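Local coordinates for protein UDP-N-acetylglucosamine 2-epimerase (Listeria monocytogenes, PDB 3OT5) that probably interconverts UDP-N-acetylglucosamine and UDP-N-acetylmannosamine by inverting the configuration at C2 of the sugar, at residues K27-I33 against E113-L119; S32-T36 against V61-A65. One frame throughout, in Å; residues are numbered along the deposited sequence.

Contact 1 (K27-I33 against E113-L119); sequences KIKVMSI and ENPDIVL
Met31 pairs with Ile117 and Leu119 through the backbone, and Lys29 with Asp116 and Glu113, where strands 28-33 and 117-119 run parallel as neighbours in the seven-stranded Rossmann-like sheet. Three straight bonds fix the register, from Met31 N to Ile117 O, Leu119 N to Met31 O and Ile33 N to Leu119 O; the last measures 3.0 Å at 174°. Where strand 117-119 begins, Lys29 O takes two donors, Ile117 N and Asp116 N, the latter in the carbonyl plane on a lone pair. Asp116 returns a bond through its carboxylate, OD2 being met from above its plane by Lys29 N at 2.9 Å. The extended Lys29 side chain runs past Pro115 to the last turn of helix 95-113, where NZ makes a salt bridge with Glu113 OE1 at 2.9 Å and a hydrogen bond to Glu113 O. Val30 CG2 lies 3.6 Å from Ile117 CG2, the two side chains pointing the same way. Helix 37-51 lies over Val30 and Leu119 on this face, and helix 95-113 packs through Val109 and Ile110 on the face bearing Met31 and Val118. Met31 is straight as far as SD and bends only at chi3 (-64°), which brings CE to 3.5 Å from both Glu113 CB and Pro115 CG.

Contact 2 (S32-T36 against V61-A65); sequences SIFGT and VVITA
The Phe34 ring meets Val61 obliquely: CZ is 3.3 Å from Val61 CG1, CE2 is 3.7 Å from the same methyl, and Met43 and Glu39 of helix 37-51 also touch the phenylalanine. Its chi1 of 42° sets CG between the backbone N and the carbonyl carbon, turning the ring back over the strand toward Val61, two residues upstream of Ile63, the bridge partner of Phe34. Beneath this packing the backbones pair in parallel, with Val62 N bonded to Ser32 O, Phe34 N to Val62 O, and Thr64 N to Phe34 O. The first is essentially straight at 179°. On the opposite face, Ile33 CG2 lies 3.9 Å from Thr64 OG1, a buried hydroxyl with no polar partner in the model, and Ile106 of helix 95-113 touches Ile33, Val62 and Thr64. Farther along, Gly35 CA lies 3.1 Å from Thr64 O. Glu39 accepts from Gly35 N, and Thr36 takes the N-cap position of helix 37-51, with a weak bond from Glu39 N to its OG1. Strand, glycine-containing loop, helix and adjacent parallel strand together form the first beta-alpha-beta crossover of a Rossmann-like domain.

How the contacts relate
From the N terminus, strand 28-34 supplies one partner to both contacts, which share Ser32 and Ile33. The chain leaves it through helix 37-51 and returns on strand 57-63, so contact 2 closes the shorter loop, with 24 residues between its segments. The chain then passes strand 84-85 and helix 95-113 before strand 117-121 closes contact 1 across 79 residues, a span that contains the whole of 61-65. Since 57-63 and 117-121 flank 28-34 on opposite edges, the two contacts make it an interior strand of the sheet. Their centres lie 13 Å apart, and Met31 CG meets Val62 CG2 at 3.5 Å, linking them directly by packing.

Contact 1 (K27-I33 against E113-L119)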
# COMPACT_ATOMS: atom_id res chain seq x y z
N LYS A 27 -25.25 10.37 14.86
CA LYS A 27 -24.39 9.75 13.89
C LYS A 27 -23.34 8.90 14.58
O LYS A 27 -23.15 8.98 15.80
CB LYS A 27 -23.61 10.82 13.09
CG LYS A 27 -24.43 11.92 12.44
CD LYS A 27 -25.44 11.40 11.45
CE LYS A 27 -26.06 12.57 10.69
NZ LYS A 27 -26.62 13.57 11.63
N ILE A 28 -22.65 8.09 13.78
CA ILE A 28 -21.54 7.30 14.26
C ILE A 28 -20.35 8.21 14.00
O ILE A 28 -20.02 8.48 12.84
CB ILE A 28 -21.38 5.99 13.48
CG1 ILE A 28 -22.66 5.15 13.60
CG2 ILE A 28 -20.17 5.21 14.00
CD1 ILE A 28 -22.62 3.85 12.81
N LYS A 29 -19.73 8.72 15.06
CA LYS A 29 -18.60 9.61 14.89
C LYS A 29 -17.33 8.79 14.79
O LYS A 29 -16.93 8.15 15.75
CB LYS A 29 -18.51 10.64 16.02
CG LYS A 29 -17.37 11.64 15.82
CD LYS A 29 -17.46 12.80 16.80
CE LYS A 29 -16.46 13.89 16.46
NZ LYS A 29 -16.57 15.05 17.38
N VAL A 30 -16.73 8.79 13.61
CA VAL A 30 -15.51 8.04 13.34
C VAL A 30 -14.32 8.98 13.22
O VAL A 30 -14.32 9.91 12.41
CB VAL A 30 -15.59 7.28 12.03
CG1 VAL A 30 -14.29 6.48 11.81
CG2 VAL A 30 -16.80 6.36 12.01
N MET A 31 -13.30 8.71 14.02
CA MET A 31 -12.09 9.48 14.02
C MET A 31 -11.03 8.65 13.34
O MET A 31 -10.66 7.61 13.84
CB MET A 31 -11.66 9.80 15.46
CG MET A 31 -10.37 10.56 15.54
SD MET A 31 -9.91 10.98 17.21
CE MET A 31 -11.26 12.08 17.66
N SER A 32 -10.55 9.12 12.20
CA SER A 32 -9.53 8.41 11.43
C SER A 32 -8.20 9.09 11.66
O SER A 32 -8.06 10.30 11.43
CB SER A 32 -9.88 8.40 9.95
OG SER A 32 -11.10 7.69 9.77
N ILE A 33 -7.24 8.32 12.13
CA ILE A 33 -5.94 8.85 12.42
C ILE A 33 -4.90 8.38 11.43
O ILE A 33 -4.78 7.18 11.17
CB ILE A 33 -5.46 8.40 13.81
CG1 ILE A 33 -6.49 8.75 14.88
CG2 ILE A 33 -4.11 9.02 14.14
CD1 ILE A 33 -6.11 8.29 16.25
N GLU A 113 -13.14 15.32 21.54
CA GLU A 113 -14.02 14.99 20.41
C GLU A 113 -15.06 13.92 20.73
O GLU A 113 -16.16 13.92 20.14
CB GLU A 113 -13.18 14.56 19.20
CG GLU A 113 -12.29 15.67 18.63
CD GLU A 113 -13.07 16.82 18.00
OE1 GLU A 113 -14.05 16.56 17.25
OE2 GLU A 113 -12.67 17.98 18.21
N ASN A 114 -14.71 13.01 21.64
CA ASN A 114 -15.56 11.89 22.08
C ASN A 114 -16.15 11.09 20.91
O ASN A 114 -17.38 10.94 20.81
CB ASN A 114 -16.68 12.37 23.01
CG ASN A 114 -17.38 11.22 23.76
OD1 ASN A 114 -16.83 10.11 23.87
ND2 ASN A 114 -18.57 11.48 24.30
N PRO A 115 -15.29 10.59 20.03
CA PRO A 115 -15.77 9.79 18.93
C PRO A 115 -16.26 8.44 19.40
O PRO A 115 -15.85 7.94 20.46
CB PRO A 115 -14.53 9.59 18.07
CG PRO A 115 -13.40 9.63 19.04
CD PRO A 115 -13.82 10.72 19.99
N ASP A 116 -17.13 7.84 18.61
CA ASP A 116 -17.64 6.51 18.89
C ASP A 116 -16.61 5.47 18.53
O ASP A 116 -16.56 4.39 19.11
CB ASP A 116 -18.89 6.29 18.08
CG ASP A 116 -19.97 7.24 18.46
OD1 ASP A 116 -20.09 7.52 19.67
OD2 ASP A 116 -20.70 7.71 17.57
N ILE A 117 -15.76 5.78 17.56
CA ILE A 117 -14.76 4.82 17.14
C ILE A 117 -13.60 5.53 16.54
O ILE A 117 -13.75 6.53 15.85
CB ILE A 117 -15.35 3.80 16.16
CG1 ILE A 117 -14.31 2.74 15.78
CG2 ILE A 117 -15.88 4.49 14.89
CD1 ILE A 117 -14.88 1.63 14.91
N VAL A 118 -12.42 5.00 16.81
CA VAL A 118 -11.20 5.54 16.29
C VAL A 118 -10.61 4.49 15.39
O VAL A 118 -10.57 3.30 15.75
CB VAL A 118 -10.22 5.87 17.40
CG1 VAL A 118 -8.93 6.47 16.81
CG2 VAL A 118 -10.85 6.85 18.37
N LEU A 119 -10.16 4.92 14.21
CA LEU A 119 -9.56 4.00 13.26
C LEU A 119 -8.10 4.32 13.10
O LEU A 119 -7.73 5.47 12.78
CB LEU A 119 -10.24 4.04 11.89
CG LEU A 119 -11.74 3.75 11.89
CD1 LEU A 119 -12.31 3.95 10.48
CD2 LEU A 119 -12.01 2.35 12.43

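Contact 2 (S32-T36 against V61-A65)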
# COMPACT_ATOMS: atom_id res chain seq x y z
N SER A 32 -10.55 9.12 12.20
CA SER A 32 -9.53 8.41 11.43
C SER A 32 -8.20 9.09 11.66
O SER A 32 -8.06 10.30 11.43
CB SER A 32 -9.88 8.40 9.95
OG SER A 32 -11.10 7.69 9.77
N ILE A 33 -7.24 8.32 12.13
CA ILE A 33 -5.94 8.85 12.42
C ILE A 33 -4.90 8.38 11.43
O ILE A 33 -4.78 7.18 11.17
CB ILE A 33 -5.46 8.40 13.81
CG1 ILE A 33 -6.49 8.75 14.88
CG2 ILE A 33 -4.11 9.02 14.14
CD1 ILE A 33 -6.11 8.29 16.25
N PHE A 34 -4.17 9.32 10.85
CA PHE A 34 -3.06 8.95 9.97
C PHE A 34 -1.87 9.89 10.18
O PHE A 34 -2.03 11.10 10.38
CB PHE A 34 -3.45 8.71 8.50
CG PHE A 34 -4.43 9.68 7.93
CD1 PHE A 34 -4.01 10.81 7.27
CD2 PHE A 34 -5.79 9.39 7.97
CE1 PHE A 34 -4.93 11.67 6.71
CE2 PHE A 34 -6.70 10.24 7.41
CZ PHE A 34 -6.27 11.38 6.78
N GLY A 35 -0.68 9.30 10.17
CA GLY A 35 0.54 10.03 10.42
C GLY A 35 1.64 9.99 9.39
O GLY A 35 2.69 10.56 9.63
N THR A 36 1.43 9.30 8.27
CA THR A 36 2.44 9.26 7.20
C THR A 36 1.73 9.36 5.86
O THR A 36 0.52 9.20 5.79
CB THR A 36 3.31 7.97 7.23
OG1 THR A 36 2.49 6.82 7.01
CG2 THR A 36 4.04 7.84 8.56
N VAL A 61 -11.02 13.77 10.97
CA VAL A 61 -9.69 13.37 10.52
C VAL A 61 -8.66 14.08 11.36
O VAL A 61 -8.65 15.31 11.46
CB VAL A 61 -9.48 13.70 9.06
CG1 VAL A 61 -8.01 13.51 8.69
CG2 VAL A 61 -10.42 12.84 8.19
N VAL A 62 -7.78 13.27 11.96
CA VAL A 62 -6.72 13.73 12.82
C VAL A 62 -5.37 13.36 12.22
O VAL A 62 -5.09 12.18 11.95
CB VAL A 62 -6.83 13.06 14.21
CG1 VAL A 62 -5.74 13.60 15.14
CG2 VAL A 62 -8.22 13.27 14.81
N ILE A 63 -4.53 14.37 11.99
CA ILE A 63 -3.20 14.15 11.45
C ILE A 63 -2.17 14.19 12.56
O ILE A 63 -2.22 15.04 13.47
CB ILE A 63 -2.84 15.23 10.42
CG1 ILE A 63 -3.88 15.28 9.30
CG2 ILE A 63 -1.47 14.95 9.83
CD1 ILE A 63 -3.53 16.32 8.23
N THR A 64 -1.22 13.26 12.49
CA THR A 64 -0.12 13.13 13.44
C THR A 64 1.13 12.77 12.65
O THR A 64 1.68 11.68 12.81
CB THR A 64 -0.38 12.02 14.48
OG1 THR A 64 -0.67 10.79 13.80
CG2 THR A 64 -1.55 12.37 15.39
N ALA A 65 1.56 13.69 11.78
CA ALA A 65 2.74 13.50 10.92
C ALA A 65 4.03 13.98 11.58
O ALA A 65 4.25 15.18 11.73
CB ALA A 65 2.53 14.21 9.58